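Local coordinates for protein R.Ecl18kI (Enterobacter cloacae, PDB 2GB7) that recognizes the double-stranded DNA sequence 5'-CCNGG-3' and cleaves it before the first C, as a type II restriction endonuclease of the PDDEXK clan, at residues G156-L161 with L178-T183; Y205-D210 with L246-M251. The protein carries 1 engineered substitution. All coordinates share one frame; numbering follows the deposited sequence.

Interaction 1: residues G156-L161 with L178-T183; sequences GKLVDL and LISAKT. With nucleotides of chain B.
Both Asp-160 and Leu-161 give their backbone N-H to the carbonyl oxygen of Ile-179, at 2.8 Å from Asp-160 N to Ile-179 O and 3.2 Å from Leu-161 N to the same oxygen, a classic beta bulge. Both donors lie in the carbonyl plane, and Ile-179 N closes the antiparallel pair by returning a bond to Leu-161 O. Ser-180 turns OG anti to its backbone N (chi1 179°) and donates to Leu-158 O at 3.0 Å, from well above that carbonyl's plane. Asp-160 OD2 lies 3.1 Å from Ala-181 N.

Beyond the strand, Thr-183 holds two successive phosphates of the DNA: its N donates to OP1 of DC4 of chain B (2.8 Å, 164° at H), and its OG1 donates to OP1 of DT5 of chain B. Lys-182 NZ is engaged by a salt bridge to Glu-191.

Val-159 CG1 meets Leu-178 CD2 at 4.1 Å, and Leu-161 CD1 meets Ile-179 CD1 on the sheet face that helix 102-134 covers through Met-132. Asp-160 with the Ser-Ala-Lys run 180-182 is consistent with the PD-(D/E)xK active-site motif of this nuclease clan, with serine at the usual acidic position; the crystal is metal-depleted, and no metal ion is seen.

Interaction 2: residues Y205-D210 with L246-M251; sequences YLATLD and LTFEDM
A capped helix start at the edge of the mixed sheet packs against strand 204-207, two strands in, with Tyr-205, Ala-207 and the carbonyl of Thr-208 meeting Leu-246, Phe-248 and Met-251. Strand 226-230 lies between 204-207 and the edge strand 245-247, and no hydrogen bond joins the segments; side chains make the contact. Thr-247 is the N-cap of helix 248-259. Its OG1 accepts from Asp-250 N at 3.1 Å, while Asp-250 OD2 accepts from Thr-247 N at 3.0 Å, the donor approaching from outside the plane of the carboxylate, 44° off it. This reciprocal pair is a capping box; it closes the first turn of the helix, whose Phe-248 and Met-251 reach the strand.

Phe-248 brings the edge of its ring to the methyl of Ala-207, with CE1 3.6 Å from Ala-207 CB and CZ a little farther off. The same CZ comes near Thr-208 O, obliquely to the ring. Leu-128 of helix 102-134 touches both Ala-207 and Phe-248, and Ile-53 of helix 49-77 also packs on Phe-248, so the aromatic ring is buried where these helices meet the sheet.

At the other end, the Tyr-205 and Met-251 side chains run antiparallel. Met-251 has CG anti to its backbone N (chi1 -171°), and that CG lies 3.9 Å from Tyr-205 CD1. An extended chi2 (180°) then carries SD to 3.9 Å from Tyr-205 CB, in an oblique Met-aromatic contact 5.0 Å from the ring centroid. Thr-208 OG1 accepts from Asp-210 N in an ST turn and donates to Lys-182 O. Leu-246 completes the contact at the tyrosine's edge, its CD1 lying near the ring plane and 3.9 Å from Tyr-205 CE1.

In the fold
Interactions 1 and 2 share one mixed sheet: strand 177-181 of the first runs beside strand 204-207 of the second, and Ser-180 O probably accepts a hydrogen bond from Ala-207 N at 2.8 Å. Both are buried, but interaction 1 lies closer to the centre of the chain and reaches the DNA, whereas interaction 2 keeps about 7 Å from it at its nearest atom. Their chemistry differs accordingly. Mainly backbone hydrogen bonds, with one from a serine hydroxyl, hold 156-161 to 178-183, while apolar side chains join 205-210 to 246-251. Helix 102-134 packs on both, its Leu-128 also touching Ala-181 of interaction 1.

Interaction 1: residues G156-L161 with L178-T183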
loop_
_atom_site.group_PDB
_atom_site.type_symbol
_atom_site.label_atom_id
_atom_site.label_comp_id
_atom_site.label_asym_id
_atom_site.label_seq_id
_atom_site.Cartn_x
_atom_site.Cartn_y
_atom_site.Cartn_z
ATOM N N GLY F 156 13.820 -9.725 8.376
ATOM C CA GLY F 156 12.734 -9.358 7.454
ATOM C C GLY F 156 13.194 -8.389 6.387
ATOM O O GLY F 156 14.057 -7.556 6.652
ATOM N N LYS F 157 12.617 -8.466 5.181
ATOM C CA LYS F 157 13.035 -7.557 4.110
ATOM C C LYS F 157 12.600 -6.105 4.387
ATOM O O LYS F 157 13.086 -5.165 3.746
ATOM C CB LYS F 157 12.578 -8.052 2.726
ATOM C CG LYS F 157 13.068 -9.467 2.357
ATOM C CD LYS F 157 14.590 -9.630 2.542
ATOM C CE LYS F 157 15.071 -11.019 2.112
ATOM N NZ LYS F 157 16.498 -11.245 2.508
ATOM N N LEU F 158 11.756 -5.899 5.394
ATOM C CA LEU F 158 11.322 -4.536 5.744
ATOM C C LEU F 158 12.302 -3.878 6.780
ATOM O O LEU F 158 12.175 -2.693 7.093
ATOM C CB LEU F 158 9.831 -4.610 6.132
ATOM C CG LEU F 158 9.317 -4.119 7.482
ATOM C CD1 LEU F 158 7.829 -4.413 7.618
ATOM C CD2 LEU F 158 10.094 -4.723 8.629
ATOM N N VAL F 159 13.266 -4.650 7.259
ATOM C CA VAL F 159 14.314 -4.049 8.089
ATOM C C VAL F 159 15.265 -3.379 7.135
ATOM O O VAL F 159 15.704 -4.004 6.151
ATOM C CB VAL F 159 15.101 -5.100 8.831
ATOM C CG1 VAL F 159 16.311 -4.422 9.557
ATOM C CG2 VAL F 159 14.191 -5.855 9.781
ATOM N N ASP F 160 15.537 -2.102 7.377
ATOM C CA ASP F 160 16.422 -1.315 6.520
ATOM C C ASP F 160 17.858 -1.276 7.010
ATOM O O ASP F 160 18.783 -1.344 6.202
ATOM C CB ASP F 160 15.895 0.094 6.433
ATOM C CG ASP F 160 14.586 0.144 5.685
ATOM O OD1 ASP F 160 14.460 -0.529 4.611
ATOM O OD2 ASP F 160 13.652 0.788 6.187
ATOM N N LEU F 161 18.024 -1.125 8.324
ATOM C CA LEU F 161 19.357 -0.999 8.926
ATOM C C LEU F 161 19.521 -1.950 10.082
ATOM O O LEU F 161 18.607 -2.123 10.877
ATOM C CB LEU F 161 19.555 0.407 9.457
ATOM C CG LEU F 161 19.399 1.509 8.412
ATOM C CD1 LEU F 161 19.271 2.864 9.036
ATOM C CD2 LEU F 161 20.521 1.454 7.366
ATOM N N LEU F 178 17.567 -2.836 15.214
ATOM C CA LEU F 178 16.996 -2.933 13.885
ATOM C C LEU F 178 16.066 -1.778 13.665
ATOM O O LEU F 178 15.274 -1.444 14.541
ATOM C CB LEU F 178 16.162 -4.216 13.729
ATOM C CG LEU F 178 16.912 -5.530 13.979
ATOM C CD1 LEU F 178 15.950 -6.678 13.804
ATOM C CD2 LEU F 178 18.100 -5.668 13.056
ATOM N N ILE F 179 16.170 -1.200 12.483
ATOM C CA ILE F 179 15.348 -0.050 12.100
ATOM C C ILE F 179 14.615 -0.300 10.793
ATOM O O ILE F 179 15.243 -0.670 9.790
ATOM C CB ILE F 179 16.206 1.224 11.958
ATOM C CG1 ILE F 179 17.001 1.483 13.246
ATOM C CG2 ILE F 179 15.319 2.431 11.564
ATOM C CD1 ILE F 179 18.155 2.496 13.068
ATOM N N SER F 180 13.301 -0.097 10.833
ATOM C CA SER F 180 12.427 -0.088 9.627
ATOM C C SER F 180 11.921 1.340 9.422
ATOM O O SER F 180 11.995 2.163 10.353
ATOM C CB SER F 180 11.214 -1.008 9.842
ATOM O OG SER F 180 10.362 -0.983 8.681
ATOM N N ALA F 181 11.487 1.655 8.201
ATOM C CA ALA F 181 11.031 3.019 7.957
ATOM C C ALA F 181 9.823 2.974 7.017
ATOM O O ALA F 181 9.830 2.199 6.084
ATOM C CB ALA F 181 12.127 3.786 7.321
ATOM N N LYS F 182 8.817 3.795 7.313
ATOM C CA LYS F 182 7.638 3.972 6.490
ATOM C C LYS F 182 7.304 5.438 6.569
ATOM O O LYS F 182 7.076 5.933 7.660
ATOM C CB LYS F 182 6.464 3.145 7.052
ATOM C CG LYS F 182 6.669 1.646 6.849
ATOM C CD LYS F 182 5.442 0.869 7.294
ATOM C CE LYS F 182 5.695 -0.651 7.133
ATOM N NZ LYS F 182 6.105 -1.030 5.740
ATOM N N THR F 183 7.268 6.137 5.435
ATOM C CA THR F 183 7.023 7.574 5.468
ATOM C C THR F 183 5.662 7.882 6.086
ATOM O O THR F 183 5.543 8.806 6.897
ATOM C CB THR F 183 7.122 8.182 4.060
ATOM O OG1 THR F 183 6.257 7.464 3.171
ATOM C CG2 THR F 183 8.565 8.139 3.568
ATOM P P DC B 4 7.330 3.559 2.520
ATOM O OP1 DC B 4 8.046 4.632 3.251
ATOM O OP2 DC B 4 6.751 2.410 3.268
ATOM O "O5'" DC B 4 6.159 4.211 1.659
ATOM C "C5'" DC B 4 6.434 5.244 0.725
ATOM C "C4'" DC B 4 5.169 5.631 -0.002
ATOM O "O4'" DC B 4 4.728 4.512 -0.809
ATOM C "C3'" DC B 4 3.994 6.000 0.906
ATOM O "O3'" DC B 4 3.257 7.087 0.339
ATOM C "C2'" DC B 4 3.139 4.744 0.900
ATOM C "C1'" DC B 4 3.384 4.186 -0.494
ATOM N N1 DC B 4 3.240 2.725 -0.577
ATOM C C2 DC B 4 2.487 2.167 -1.626
ATOM O O2 DC B 4 2.035 2.908 -2.511
ATOM N N3 DC B 4 2.279 0.832 -1.647
ATOM C C4 DC B 4 2.795 0.058 -0.683
ATOM N N4 DC B 4 2.510 -1.250 -0.714
ATOM C C5 DC B 4 3.609 0.592 0.359
ATOM C C6 DC B 4 3.803 1.918 0.372
ATOM P P DC B 2 8.837 -8.585 0.486
ATOM O OP1 DC B 2 9.670 -9.553 1.243
ATOM O OP2 DC B 2 7.376 -8.815 0.357
ATOM O "O5'" DC B 2 9.068 -7.143 1.115
ATOM C "C5'" DC B 2 10.359 -6.550 1.066
ATOM C "C4'" DC B 2 10.259 -5.088 0.705
ATOM O "O4'" DC B 2 9.970 -4.908 -0.704
ATOM C "C3'" DC B 2 9.199 -4.299 1.468
ATOM O "O3'" DC B 2 9.787 -3.069 1.862
ATOM C "C2'" DC B 2 8.116 -4.063 0.427
ATOM C "C1'" DC B 2 8.933 -3.956 -0.851
ATOM N N1 DC B 2 8.204 -4.263 -2.096
ATOM C C2 DC B 2 8.221 -3.321 -3.137
ATOM O O2 DC B 2 8.877 -2.277 -2.994
ATOM N N3 DC B 2 7.532 -3.576 -4.273
ATOM C C4 DC B 2 6.855 -4.720 -4.397
ATOM N N4 DC B 2 6.183 -4.931 -5.532
ATOM C C5 DC B 2 6.835 -5.702 -3.363
ATOM C C6 DC B 2 7.515 -5.433 -2.239
ATOM P P DT B 5 3.538 8.580 0.844
ATOM O OP1 DT B 5 3.867 8.521 2.288
ATOM O OP2 DT B 5 2.405 9.422 0.386
ATOM O "O5'" DT B 5 4.853 9.019 0.058
ATOM C "C5'" DT B 5 4.836 9.259 -1.353
ATOM C "C4'" DT B 5 4.293 10.641 -1.634
ATOM O "O4'" DT B 5 5.019 11.641 -0.877
ATOM C "C3'" DT B 5 4.329 11.100 -3.096
ATOM O "O3'" DT B 5 3.077 11.720 -3.409
ATOM C "C2'" DT B 5 5.419 12.165 -3.098
ATOM C "C1'" DT B 5 5.231 12.760 -1.716
ATOM N N1 DT B 5 6.341 13.556 -1.156
ATOM C C2 DT B 5 6.012 14.746 -0.544
ATOM O O2 DT B 5 4.868 15.167 -0.482
ATOM N N3 DT B 5 7.075 15.429 -0.013
ATOM C C4 DT B 5 8.405 15.054 -0.041
ATOM O O4 DT B 5 9.252 15.766 0.492
ATOM C C5 DT B 5 8.679 13.804 -0.718
ATOM C C7 DT B 5 10.092 13.325 -0.815
ATOM C C6 DT B 5 7.645 13.126 -1.233
#

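Interaction 2: residues Y205-D210 with L246-M251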
loop_
_atom_site.group_PDB
_atom_site.type_symbol
_atom_site.label_atom_id
_atom_site.label_comp_id
_atom_site.label_asym_id
_atom_site.label_seq_id
_atom_site.Cartn_x
_atom_site.Cartn_y
_atom_site.Cartn_z
ATOM N N TYR F 205 12.598 -0.698 15.738
ATOM C CA TYR F 205 12.258 0.730 15.710
ATOM C C TYR F 205 11.651 0.981 14.351
ATOM O O TYR F 205 12.220 0.571 13.340
ATOM C CB TYR F 205 13.520 1.560 15.857
ATOM C CG TYR F 205 14.090 1.415 17.266
ATOM C CD1 TYR F 205 13.872 2.403 18.208
ATOM C CD2 TYR F 205 14.774 0.258 17.630
ATOM C CE1 TYR F 205 14.366 2.277 19.506
ATOM C CE2 TYR F 205 15.222 0.089 18.912
ATOM C CZ TYR F 205 15.030 1.116 19.843
ATOM O OH TYR F 205 15.527 0.982 21.122
ATOM N N LEU F 206 10.518 1.681 14.341
ATOM C CA LEU F 206 9.766 1.989 13.111
ATOM C C LEU F 206 9.772 3.482 12.921
ATOM O O LEU F 206 9.021 4.216 13.586
ATOM C CB LEU F 206 8.338 1.468 13.215
ATOM C CG LEU F 206 7.405 1.870 12.060
ATOM C CD1 LEU F 206 8.022 1.355 10.776
ATOM C CD2 LEU F 206 5.954 1.328 12.255
ATOM N N ALA F 207 10.667 3.928 12.055
ATOM C CA ALA F 207 10.812 5.364 11.793
ATOM C C ALA F 207 9.694 5.832 10.883
ATOM O O ALA F 207 9.456 5.202 9.855
ATOM C CB ALA F 207 12.120 5.615 11.103
ATOM N N THR F 208 9.078 6.980 11.189
ATOM C CA THR F 208 7.990 7.484 10.307
ATOM C C THR F 208 7.889 8.981 10.347
ATOM O O THR F 208 8.384 9.601 11.273
ATOM C CB THR F 208 6.595 6.865 10.699
ATOM O OG1 THR F 208 5.613 7.174 9.694
ATOM C CG2 THR F 208 6.105 7.406 12.033
ATOM N N LEU F 209 7.279 9.563 9.308
ATOM C CA LEU F 209 6.958 10.978 9.301
ATOM C C LEU F 209 5.470 11.232 9.532
ATOM O O LEU F 209 5.030 12.383 9.571
ATOM C CB LEU F 209 7.400 11.592 7.962
ATOM C CG LEU F 209 8.917 11.549 7.801
ATOM C CD1 LEU F 209 9.380 12.112 6.492
ATOM C CD2 LEU F 209 9.646 12.252 8.968
ATOM N N ASP F 210 4.702 10.149 9.670
ATOM C CA ASP F 210 3.255 10.176 9.800
ATOM C C ASP F 210 2.840 10.927 11.053
ATOM O O ASP F 210 3.388 10.683 12.114
ATOM C CB ASP F 210 2.740 8.733 9.903
ATOM C CG ASP F 210 1.264 8.604 9.561
ATOM O OD1 ASP F 210 0.439 9.407 10.027
ATOM O OD2 ASP F 210 0.931 7.708 8.798
ATOM N N LEU F 246 8.691 7.661 20.361
ATOM C CA LEU F 246 10.066 8.175 20.571
ATOM C C LEU F 246 10.389 9.159 19.468
ATOM O O LEU F 246 9.736 9.180 18.423
ATOM C CB LEU F 246 11.089 7.036 20.499
ATOM C CG LEU F 246 11.171 6.028 21.653
ATOM C CD1 LEU F 246 12.335 5.049 21.390
ATOM C CD2 LEU F 246 11.299 6.674 22.998
ATOM N N THR F 247 11.404 9.981 19.705
ATOM C CA THR F 247 11.929 10.863 18.668
ATOM C C THR F 247 13.168 10.244 18.045
ATOM O O THR F 247 13.779 9.376 18.642
ATOM C CB THR F 247 12.349 12.210 19.256
ATOM O OG1 THR F 247 13.389 11.986 20.225
ATOM C CG2 THR F 247 11.151 12.877 19.883
ATOM N N PHE F 248 13.570 10.713 16.857
ATOM C CA PHE F 248 14.853 10.283 16.294
ATOM C C PHE F 248 16.007 10.544 17.252
ATOM O O PHE F 248 16.966 9.799 17.273
ATOM C CB PHE F 248 15.110 10.959 14.966
ATOM C CG PHE F 248 14.181 10.476 13.902
ATOM C CD1 PHE F 248 14.329 9.204 13.390
ATOM C CD2 PHE F 248 13.127 11.260 13.465
ATOM C CE1 PHE F 248 13.428 8.747 12.371
ATOM C CE2 PHE F 248 12.240 10.809 12.496
ATOM C CZ PHE F 248 12.390 9.554 11.966
ATOM N N GLU F 249 15.886 11.600 18.040
ATOM C CA GLU F 249 16.913 11.885 19.039
ATOM C C GLU F 249 17.091 10.756 20.065
ATOM O O GLU F 249 18.221 10.384 20.410
ATOM C CB GLU F 249 16.570 13.211 19.705
ATOM C CG GLU F 249 16.944 14.435 18.867
ATOM C CD GLU F 249 16.055 14.706 17.638
ATOM O OE1 GLU F 249 14.995 14.060 17.454
ATOM O OE2 GLU F 249 16.423 15.634 16.871
ATOM N N ASP F 250 15.962 10.230 20.545
ATOM C CA ASP F 250 15.911 9.124 21.486
ATOM C C ASP F 250 16.568 7.909 20.842
ATOM O O ASP F 250 17.448 7.255 21.450
ATOM C CB ASP F 250 14.459 8.783 21.831
ATOM C CG ASP F 250 13.729 9.874 22.574
ATOM O OD1 ASP F 250 14.372 10.668 23.319
ATOM O OD2 ASP F 250 12.467 9.894 22.484
ATOM N N MET F 251 16.149 7.614 19.613
ATOM C CA MET F 251 16.664 6.474 18.868
ATOM C C MET F 251 18.168 6.544 18.688
ATOM O O MET F 251 18.862 5.552 18.892
ATOM C CB MET F 251 15.986 6.332 17.501
ATOM C CG MET F 251 16.380 5.016 16.841
ATOM S SD MET F 251 15.572 4.859 15.230
ATOM C CE MET F 251 16.585 5.950 14.268
#